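Trans-2-enoyl-CoA reductase [NADH] (Treponema denticola ATCC 35405, PDB 4GGO) reduces the carbon-carbon double bond of trans-2-enoyl-CoA substrates such as crotonyl-CoA with NADH, a step in bacterial fatty acid synthesis. Local coordinates at residues 171-176 / 288-293; 294-299 / 369-374. All blocks are in the same frame, centred on the assembly; numbering follows the deposited sequence.

Interaction 1. Residues 171-176 / 288-293; sequences KTFTGK and IPVIPL
The ring of Phe173 meets Pro289 and Val290 through one flank, from CD2 over CE2 to CZ, both approaching it obliquely. It belongs to the two-stranded hairpin 173-178/185-190, which here packs on the loop leading into helix 291-305. Pro289 CB lies 3.5 Å from Phe173 CE2, and its CG sits by CD2; the pyrrolidine ring, whose nitrogen carries no hydrogen, suits this apolar place. The CB of Phe173 points toward the loop and CG stands anti to the backbone N (chi1 173°); the ring also touches Pro168 and, in helix 241-244, Ala242 and Leu243. Val290 crosses the aromatic side chain at about a right angle, its CG2 3.7 Å from Phe173 CZ. The same methyl comes within 3.8 Å of Gly175 CA, an approach open to it because glycine carries no side chain. Farther along, Lys176 CB is 3.9 Å from Leu293 CD2, while NZ makes a weak hydrogen bond with Met357 O. Val290, the N-cap residue, donates from N to Lys176 O at 2.8 Å, nearly in line with the carbonyl. That bond is bent at the hydrogen (133°), and Val290 CA also lies 3.1 Å from Lys176 O in a CA-H...O contact.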
# COMPACT_ATOMS: atom_id res chain seq x y z
N LYS A 171 -7.41 -16.68 22.26
CA LYS A 171 -8.63 -16.03 22.72
C LYS A 171 -9.22 -15.10 21.66
O LYS A 171 -8.52 -14.62 20.77
CB LYS A 171 -8.38 -15.24 24.00
CG LYS A 171 -8.09 -16.10 25.22
CD LYS A 171 -8.04 -15.25 26.48
CE LYS A 171 -7.77 -16.10 27.71
NZ LYS A 171 -8.81 -17.14 27.90
N THR A 172 -10.52 -14.84 21.78
CA THR A 172 -11.20 -13.90 20.89
C THR A 172 -10.73 -12.47 21.16
O THR A 172 -10.65 -12.04 22.31
CB THR A 172 -12.73 -13.99 21.04
OG1 THR A 172 -13.34 -12.86 20.39
CG2 THR A 172 -13.13 -14.00 22.50
N PHE A 173 -10.40 -11.75 20.10
CA PHE A 173 -9.98 -10.36 20.23
C PHE A 173 -11.18 -9.44 20.06
O PHE A 173 -11.82 -9.41 19.01
CB PHE A 173 -8.90 -10.01 19.21
CG PHE A 173 -8.53 -8.56 19.18
CD1 PHE A 173 -8.00 -7.94 20.30
CD2 PHE A 173 -8.72 -7.80 18.04
CE1 PHE A 173 -7.66 -6.60 20.28
CE2 PHE A 173 -8.38 -6.46 18.01
CZ PHE A 173 -7.85 -5.86 19.13
N THR A 174 -11.49 -8.68 21.11
CA THR A 174 -12.65 -7.81 21.12
C THR A 174 -12.24 -6.38 21.46
O THR A 174 -11.46 -6.15 22.39
CB THR A 174 -13.70 -8.29 22.14
OG1 THR A 174 -14.12 -9.62 21.79
CG2 THR A 174 -14.91 -7.37 22.14
N GLY A 175 -12.76 -5.43 20.69
CA GLY A 175 -12.48 -4.03 20.94
C GLY A 175 -13.53 -3.11 20.34
O GLY A 175 -14.37 -3.55 19.55
N LYS A 176 -13.48 -1.84 20.72
CA LYS A 176 -14.38 -0.85 20.15
C LYS A 176 -14.08 -0.62 18.68
O LYS A 176 -13.04 -1.04 18.18
CB LYS A 176 -14.28 0.47 20.92
CG LYS A 176 -14.80 0.40 22.35
CD LYS A 176 -15.16 1.78 22.90
CE LYS A 176 -13.94 2.55 23.40
NZ LYS A 176 -14.36 3.83 24.04
N ILE A 288 -11.83 -5.09 11.11
CA ILE A 288 -10.83 -5.27 12.16
C ILE A 288 -11.21 -4.48 13.40
O ILE A 288 -11.43 -3.27 13.32
CB ILE A 288 -9.44 -4.83 11.70
CG1 ILE A 288 -9.06 -5.50 10.38
CG2 ILE A 288 -8.41 -5.14 12.77
CD1 ILE A 288 -7.72 -5.04 9.83
N PRO A 289 -11.28 -5.15 14.56
CA PRO A 289 -11.58 -4.46 15.82
C PRO A 289 -10.52 -3.43 16.16
O PRO A 289 -9.34 -3.65 15.86
CB PRO A 289 -11.56 -5.60 16.85
CG PRO A 289 -11.82 -6.84 16.06
CD PRO A 289 -11.15 -6.61 14.74
N VAL A 290 -10.94 -2.31 16.74
CA VAL A 290 -10.07 -1.21 17.17
C VAL A 290 -9.55 -0.32 16.03
O VAL A 290 -9.57 0.91 16.14
CB VAL A 290 -8.89 -1.69 18.07
CG1 VAL A 290 -8.05 -0.51 18.53
CG2 VAL A 290 -9.42 -2.47 19.26
N ILE A 291 -9.11 -0.94 14.94
CA ILE A 291 -8.45 -0.22 13.83
C ILE A 291 -9.13 1.07 13.33
O ILE A 291 -8.47 2.10 13.22
CB ILE A 291 -8.10 -1.17 12.65
CG1 ILE A 291 -6.85 -1.98 12.98
CG2 ILE A 291 -7.89 -0.39 11.37
CD1 ILE A 291 -5.62 -1.13 13.24
N PRO A 292 -10.44 1.02 13.02
CA PRO A 292 -11.07 2.25 12.52
C PRO A 292 -11.09 3.37 13.56
O PRO A 292 -10.93 4.54 13.20
CB PRO A 292 -12.50 1.81 12.20
CG PRO A 292 -12.41 0.34 11.99
CD PRO A 292 -11.39 -0.11 12.98
N LEU A 293 -11.28 3.02 14.82
CA LEU A 293 -11.29 4.01 15.90
C LEU A 293 -9.88 4.54 16.14
O LEU A 293 -9.69 5.73 16.38
CB LEU A 293 -11.84 3.40 17.19
CG LEU A 293 -11.81 4.32 18.41
CD1 LEU A 293 -12.63 5.58 18.16
CD2 LEU A 293 -12.30 3.60 19.65

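Interaction 2. Residues 294-299 / 369-374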
# COMPACT_ATOMS: atom_id res chain seq x y z
N TYR A 294 -8.90 3.65 16.07
CA TYR A 294 -7.50 4.03 16.23
C TYR A 294 -7.06 5.00 15.13
O TYR A 294 -6.49 6.05 15.42
CB TYR A 294 -6.60 2.79 16.23
CG TYR A 294 -5.13 3.11 16.08
CD1 TYR A 294 -4.43 3.73 17.11
CD2 TYR A 294 -4.45 2.80 14.91
CE1 TYR A 294 -3.09 4.03 16.98
CE2 TYR A 294 -3.10 3.09 14.78
CZ TYR A 294 -2.43 3.71 15.81
OH TYR A 294 -1.09 4.00 15.69
N LEU A 295 -7.34 4.63 13.88
CA LEU A 295 -6.96 5.45 12.73
C LEU A 295 -7.62 6.82 12.76
O LEU A 295 -6.97 7.83 12.49
CB LEU A 295 -7.30 4.74 11.42
CG LEU A 295 -6.44 3.52 11.07
CD1 LEU A 295 -6.95 2.87 9.79
CD2 LEU A 295 -4.98 3.92 10.92
N ALA A 296 -8.91 6.85 13.07
CA ALA A 296 -9.64 8.11 13.18
C ALA A 296 -9.02 9.00 14.26
O ALA A 296 -8.92 10.21 14.10
CB ALA A 296 -11.11 7.86 13.47
N SER A 297 -8.61 8.37 15.36
CA SER A 297 -7.97 9.09 16.45
C SER A 297 -6.55 9.49 16.06
O SER A 297 -6.09 10.58 16.40
CB SER A 297 -7.95 8.23 17.71
OG SER A 297 -9.26 7.81 18.06
N LEU A 298 -5.86 8.59 15.35
CA LEU A 298 -4.50 8.84 14.90
C LEU A 298 -4.45 10.01 13.92
O LEU A 298 -3.59 10.88 14.03
CB LEU A 298 -3.91 7.59 14.24
CG LEU A 298 -2.45 7.67 13.81
CD1 LEU A 298 -1.53 7.69 15.03
CD2 LEU A 298 -2.09 6.51 12.88
N PHE A 299 -5.39 10.02 12.98
CA PHE A 299 -5.47 11.10 12.00
C PHE A 299 -5.68 12.43 12.71
O PHE A 299 -5.07 13.44 12.36
CB PHE A 299 -6.61 10.86 11.00
CG PHE A 299 -6.41 9.67 10.10
CD1 PHE A 299 -5.20 9.00 10.06
CD2 PHE A 299 -7.44 9.22 9.29
CE1 PHE A 299 -5.02 7.90 9.24
CE2 PHE A 299 -7.26 8.13 8.46
CZ PHE A 299 -6.05 7.47 8.43
N THR A 369 -12.62 12.88 16.95
CA THR A 369 -11.75 12.18 16.01
C THR A 369 -11.94 12.70 14.59
O THR A 369 -12.88 13.44 14.30
CB THR A 369 -12.00 10.66 16.01
OG1 THR A 369 -13.30 10.38 15.48
CG2 THR A 369 -11.89 10.11 17.42
N ASP A 370 -11.03 12.31 13.70
CA ASP A 370 -11.09 12.75 12.31
C ASP A 370 -11.89 11.76 11.47
O ASP A 370 -11.35 11.10 10.58
CB ASP A 370 -9.68 12.91 11.74
CG ASP A 370 -9.68 13.61 10.39
OD1 ASP A 370 -10.69 14.26 10.06
OD2 ASP A 370 -8.66 13.53 9.67
N LEU A 371 -13.19 11.65 11.77
CA LEU A 371 -14.08 10.81 10.99
C LEU A 371 -14.21 11.36 9.58
O LEU A 371 -14.40 10.61 8.63
CB LEU A 371 -15.45 10.72 11.66
CG LEU A 371 -15.51 10.00 13.01
CD1 LEU A 371 -16.95 9.88 13.49
CD2 LEU A 371 -14.85 8.63 12.92
N ALA A 372 -14.10 12.68 9.45
CA ALA A 372 -14.14 13.34 8.15
C ALA A 372 -12.96 12.91 7.29
O ALA A 372 -13.13 12.59 6.11
CB ALA A 372 -14.16 14.85 8.32
N GLY A 373 -11.77 12.90 7.88
CA GLY A 373 -10.58 12.47 7.19
C GLY A 373 -10.65 11.00 6.80
O GLY A 373 -10.18 10.60 5.74
N TYR A 374 -11.26 10.20 7.67
CA TYR A 374 -11.42 8.77 7.41
C TYR A 374 -12.34 8.54 6.22
O TYR A 374 -12.04 7.74 5.34
CB TYR A 374 -11.98 8.06 8.65
CG TYR A 374 -11.81 6.55 8.63
CD1 TYR A 374 -12.61 5.76 7.82
CD2 TYR A 374 -10.87 5.93 9.44
CE1 TYR A 374 -12.47 4.38 7.80
CE2 TYR A 374 -10.73 4.55 9.43
CZ TYR A 374 -11.53 3.78 8.61
OH TYR A 374 -11.39 2.41 8.59
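The N-cap turn of helix 371-380 is hydrogen-bonded to the flank of helix 291-305: Asp370 N donates to Ala296 O at 3.0 Å. The bond is nearly straight at the hydrogen (164°), although the donor stands above the carbonyl plane. Ala296 suits the spot because its single methyl lets the turn come close; Ala296 CB touches Leu371 CD2 and Thr369 CB, each at 3.9 Å. Leu371 has its CB pointing away from helix 291-305, and only the end of the chain returns to make this contact. Thr369 OG1, between the backbone N and the carbonyl carbon (chi1 68°), bonds to Ala365 O in the preceding short helix, while the methyl CG2 packs 3.6 Å from Ser297 OG, whose hydrogen bond goes to Leu293 O.

Asp370, the centre of an inverse gamma turn, is the N-cap of helix 371-380. Its OD1 accepts from Gly373 N at 2.8 Å, met from above the carboxylate plane; Gly373, with no side chain, leaves room for OD2. That second oxygen forms a salt bridge with Lys303, one turn beyond Phe299 on the partner helix. The two bonds together would restrict rotation of the carboxylate, and the nearby lysine would be expected to favour its charged form.

Phe299 CB packs 3.6 Å from Asp370 OD2. Tyr374 N lies at the edge of the Phe299 ring, near its plane, while bonding to Asp370 O; Leu295 O is over one face, toward the rim, and His308 adds an edge-to-face contact. CG of Tyr374 is anti to its backbone N (chi1 -164°). Tyr374 CD2 lies 4.3 Å from Phe299 CE2, and the tyrosine side chain crosses that of Leu295 obliquely. Leu295 CB meets the edge of the tyrosine ring, 4.0 Å from CE2.

In the fold
Both interactions use helix 291-305: its capping turn meets the hairpin in interaction 1, and its next turns meet the start of helix 371-380 in interaction 2. Their centres are 16 Å apart, yet they touch where Pro292 O packs 3.8 Å from Tyr374 CE2. Interaction 2 lies closer to functional residues than interaction 1. In interaction 1 the side chain of Phe173 is about 7 Å from that of Tyr244, the proposed proton donor. In interaction 2 the side chain of Tyr374 comes to about 4 Å from that of the NAD-binding Val281. The side chain of substrate-binding Tyr234 is about 5 Å from that of Leu295 but about 9 Å from that of Val290.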